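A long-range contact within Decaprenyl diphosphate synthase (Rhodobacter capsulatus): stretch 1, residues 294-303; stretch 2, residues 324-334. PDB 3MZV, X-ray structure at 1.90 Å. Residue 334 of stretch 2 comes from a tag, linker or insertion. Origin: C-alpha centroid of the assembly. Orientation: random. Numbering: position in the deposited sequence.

Stretch 1 294-303: TRLAAIGWTD
Stretch 2 324-334: LADYVVERVRE

A single hydrogen bond joins these two stretches, and it runs from a long side chain to a backbone carbonyl: Arg295 NH2 donates to Val332 O at 3.0 Å, with an N-H...O angle of 152°. The example illustrates a general principle: compact side chains, the threonine with its hydroxyl satisfied within its own helix, accompany the closest backbone approach, and one long polar side chain bonds at the other end of the register.

Stretch 1 is helical throughout, with phi/psi near -62/-42. Stretch 2 enters already helical at Leu324; turn-like bonds follow, Val329 N to Asp326 O (3.1 Å), Glu330 N to Tyr327 O (3.0 Å) and Val332 N to Val329 O (2.9 Å), with Val329 at -108/9 and Val332 at -116/17, before Arg333 extends to -71/143. The two stretches run in opposite directions: Thr302 pairs with Ala325 (CA to CA 5.6 Å), Ile299 with Val329 (6.6 Å) and Arg295 with Val332 (6.7 Å).

The backbones come nearest where Thr302 meets Ala325. Thr302, chi1 65° (p), donates from OG1 to Ile299 O at 2.6 Å, leaving its methyl to pack: CG2 lies 3.5 Å from Ala325 O and 3.3 Å from Val329 CG1, tighter than usual methyl packing. Ala325 CB, a mere methyl, is 4.3 Å from Thr302 CB.

Val329 (m) points toward stretch 1 as the apolar hub. Ala298, just a methyl pointing toward stretch 2, meets it directly (CB to Val329 CG1 4.4 Å); Ile299 CG2 (p, t) lies 4.1 Å from Val329 CB.

The CA-to-CB bond of Arg295 points sideways, but its end comes in to stretch 2 (t, t, p, chi4 80°), and CG lies 4.0 Å from Val332 CB (m). Val332 O sits at the guanidinium edge; tag-derived Glu334 (m, m) places CG over one face, 3.6 Å from Arg295 CZ. Ala298, Thr302, Ala325, Val329 and Val332 are buried; the contact covers 380 Å².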

# COMPACT_ATOMS: atom_id res chain seq x y z
N THR B 294 16.39 27.76 10.45
CA THR B 294 15.58 26.53 10.46
C THR B 294 15.13 26.24 11.88
O THR B 294 14.02 25.81 12.08
CB THR B 294 16.40 25.37 9.85
OG1 THR B 294 16.80 25.74 8.53
CG2 THR B 294 15.62 24.05 9.86
N ARG B 295 16.00 26.46 12.86
CA ARG B 295 15.63 26.32 14.27
C ARG B 295 14.40 27.19 14.58
O ARG B 295 13.43 26.73 15.17
CB ARG B 295 16.79 26.68 15.17
CG ARG B 295 16.58 26.30 16.61
CD ARG B 295 17.71 26.77 17.45
NE ARG B 295 17.48 28.14 17.90
CZ ARG B 295 16.70 28.49 18.93
NH1 ARG B 295 16.59 29.76 19.25
NH2 ARG B 295 16.05 27.58 19.67
N LEU B 296 14.46 28.47 14.20
CA LEU B 296 13.32 29.36 14.36
C LEU B 296 12.05 28.86 13.70
O LEU B 296 10.98 29.00 14.26
CB LEU B 296 13.63 30.78 13.82
CG LEU B 296 14.68 31.60 14.57
CD1 LEU B 296 14.75 33.01 13.94
CD2 LEU B 296 14.35 31.69 16.00
N ALA B 297 12.13 28.28 12.49
CA ALA B 297 10.95 27.79 11.79
C ALA B 297 10.31 26.68 12.64
O ALA B 297 9.10 26.68 12.88
CB ALA B 297 11.32 27.23 10.40
N ALA B 298 11.16 25.79 13.14
CA ALA B 298 10.67 24.68 14.00
C ALA B 298 9.99 25.17 15.29
O ALA B 298 8.90 24.70 15.62
CB ALA B 298 11.84 23.72 14.33
N ILE B 299 10.63 26.08 16.03
CA ILE B 299 10.06 26.52 17.27
C ILE B 299 8.81 27.40 17.01
O ILE B 299 7.84 27.36 17.78
CB ILE B 299 11.07 27.11 18.25
CG1 ILE B 299 11.57 28.47 17.75
CG2 ILE B 299 12.24 26.12 18.52
CD1 ILE B 299 12.52 29.17 18.74
N GLY B 300 8.78 28.07 15.86
CA GLY B 300 7.60 28.82 15.41
C GLY B 300 6.39 27.92 15.20
O GLY B 300 5.27 28.25 15.64
N TRP B 301 6.62 26.77 14.56
CA TRP B 301 5.54 25.83 14.33
C TRP B 301 5.02 25.28 15.67
O TRP B 301 3.83 25.02 15.78
CB TRP B 301 5.97 24.71 13.32
CG TRP B 301 5.79 25.18 11.89
CD1 TRP B 301 6.76 25.54 10.98
CD2 TRP B 301 4.55 25.36 11.23
NE1 TRP B 301 6.18 25.92 9.79
CE2 TRP B 301 4.83 25.85 9.92
CE3 TRP B 301 3.22 25.19 11.62
CZ2 TRP B 301 3.81 26.11 8.98
CZ3 TRP B 301 2.23 25.48 10.70
CH2 TRP B 301 2.53 25.92 9.40
N THR B 302 5.88 25.14 16.68
CA THR B 302 5.39 24.66 17.99
C THR B 302 4.54 25.75 18.64
O THR B 302 3.60 25.46 19.36
CB THR B 302 6.48 24.21 18.95
OG1 THR B 302 7.29 25.31 19.30
CG2 THR B 302 7.33 23.06 18.36
N ASP B 303 4.85 27.03 18.38
CA ASP B 303 3.96 28.11 18.83
C ASP B 303 2.58 27.99 18.21
O ASP B 303 1.58 28.12 18.90
CB ASP B 303 4.49 29.49 18.46
CG ASP B 303 3.60 30.62 18.97
OD1 ASP B 303 3.50 30.76 20.19
OD2 ASP B 303 3.04 31.38 18.14
N LEU B 324 4.18 18.29 25.17
CA LEU B 324 4.71 17.50 24.07
C LEU B 324 5.26 18.42 22.94
O LEU B 324 6.25 18.07 22.28
CB LEU B 324 3.68 16.54 23.55
CG LEU B 324 4.09 15.58 22.44
CD1 LEU B 324 5.19 14.59 22.89
CD2 LEU B 324 2.83 14.85 21.93
N ALA B 325 4.64 19.57 22.74
CA ALA B 325 5.15 20.50 21.74
C ALA B 325 6.52 21.01 22.12
O ALA B 325 7.38 21.10 21.24
CB ALA B 325 4.18 21.66 21.52
N ASP B 326 6.73 21.31 23.41
CA ASP B 326 8.06 21.67 23.91
C ASP B 326 9.03 20.51 23.65
O ASP B 326 10.11 20.70 23.08
CB ASP B 326 8.03 22.01 25.41
CG ASP B 326 7.46 23.40 25.69
OD1 ASP B 326 7.54 24.29 24.81
OD2 ASP B 326 6.96 23.64 26.80
N TYR B 327 8.63 19.31 24.04
CA TYR B 327 9.42 18.09 23.87
C TYR B 327 9.90 17.88 22.43
O TYR B 327 11.07 17.62 22.26
CB TYR B 327 8.62 16.87 24.30
CG TYR B 327 9.25 15.53 23.96
CD1 TYR B 327 10.32 15.02 24.71
CD2 TYR B 327 8.78 14.78 22.90
CE1 TYR B 327 10.88 13.78 24.39
CE2 TYR B 327 9.34 13.55 22.57
CZ TYR B 327 10.39 13.06 23.32
OH TYR B 327 10.94 11.86 22.97
N VAL B 328 9.05 18.08 21.44
CA VAL B 328 9.42 17.84 20.03
C VAL B 328 10.64 18.69 19.63
O VAL B 328 11.44 18.24 18.80
CB VAL B 328 8.21 18.05 19.08
CG1 VAL B 328 8.69 18.28 17.63
CG2 VAL B 328 7.24 16.86 19.15
N VAL B 329 10.80 19.89 20.22
CA VAL B 329 11.90 20.80 19.88
C VAL B 329 12.95 20.90 20.96
O VAL B 329 13.84 21.73 20.88
CB VAL B 329 11.42 22.26 19.53
CG1 VAL B 329 10.55 22.25 18.25
CG2 VAL B 329 10.73 22.92 20.73
N GLU B 330 12.87 20.04 21.98
CA GLU B 330 13.81 20.10 23.09
C GLU B 330 15.25 19.97 22.60
O GLU B 330 16.14 20.61 23.13
CB GLU B 330 13.49 18.97 24.09
CG GLU B 330 14.24 19.02 25.39
CD GLU B 330 15.71 18.59 25.30
OE1 GLU B 330 16.01 17.59 24.58
OE2 GLU B 330 16.55 19.23 26.00
N ARG B 331 15.48 19.12 21.62
CA ARG B 331 16.83 18.90 21.13
C ARG B 331 17.40 20.12 20.39
O ARG B 331 18.60 20.15 20.15
CB ARG B 331 16.90 17.68 20.21
CG ARG B 331 16.82 16.35 20.95
CD ARG B 331 16.85 15.20 19.96
NE ARG B 331 15.66 15.19 19.15
CZ ARG B 331 15.37 14.25 18.23
NH1 ARG B 331 16.18 13.21 18.00
NH2 ARG B 331 14.25 14.35 17.56
N VAL B 332 16.57 21.11 20.03
CA VAL B 332 17.11 22.34 19.41
C VAL B 332 16.90 23.60 20.27
O VAL B 332 17.00 24.71 19.77
CB VAL B 332 16.56 22.50 17.98
CG1 VAL B 332 17.02 21.34 17.13
CG2 VAL B 332 15.04 22.58 17.96
N ARG B 333 16.61 23.43 21.56
CA ARG B 333 16.40 24.57 22.48
C ARG B 333 17.72 25.27 22.75
O ARG B 333 18.76 24.61 22.80
CB ARG B 333 15.75 24.08 23.78
CG ARG B 333 15.21 25.21 24.66
CD ARG B 333 14.41 24.69 25.86
NE ARG B 333 15.29 24.17 26.91
CZ ARG B 333 15.71 22.91 27.02
NH1 ARG B 333 15.36 21.98 26.14
NH2 ARG B 333 16.51 22.58 28.04
N GLU B 334 17.68 26.61 22.86
CA GLU B 334 18.86 27.45 23.18
C GLU B 334 18.54 28.35 24.39
O GLU B 334 17.40 28.32 24.87
CB GLU B 334 19.29 28.36 22.01
CG GLU B 334 19.66 27.64 20.70
CD GLU B 334 20.95 26.80 20.78
OE1 GLU B 334 21.87 27.14 21.56
OE2 GLU B 334 21.02 25.79 20.03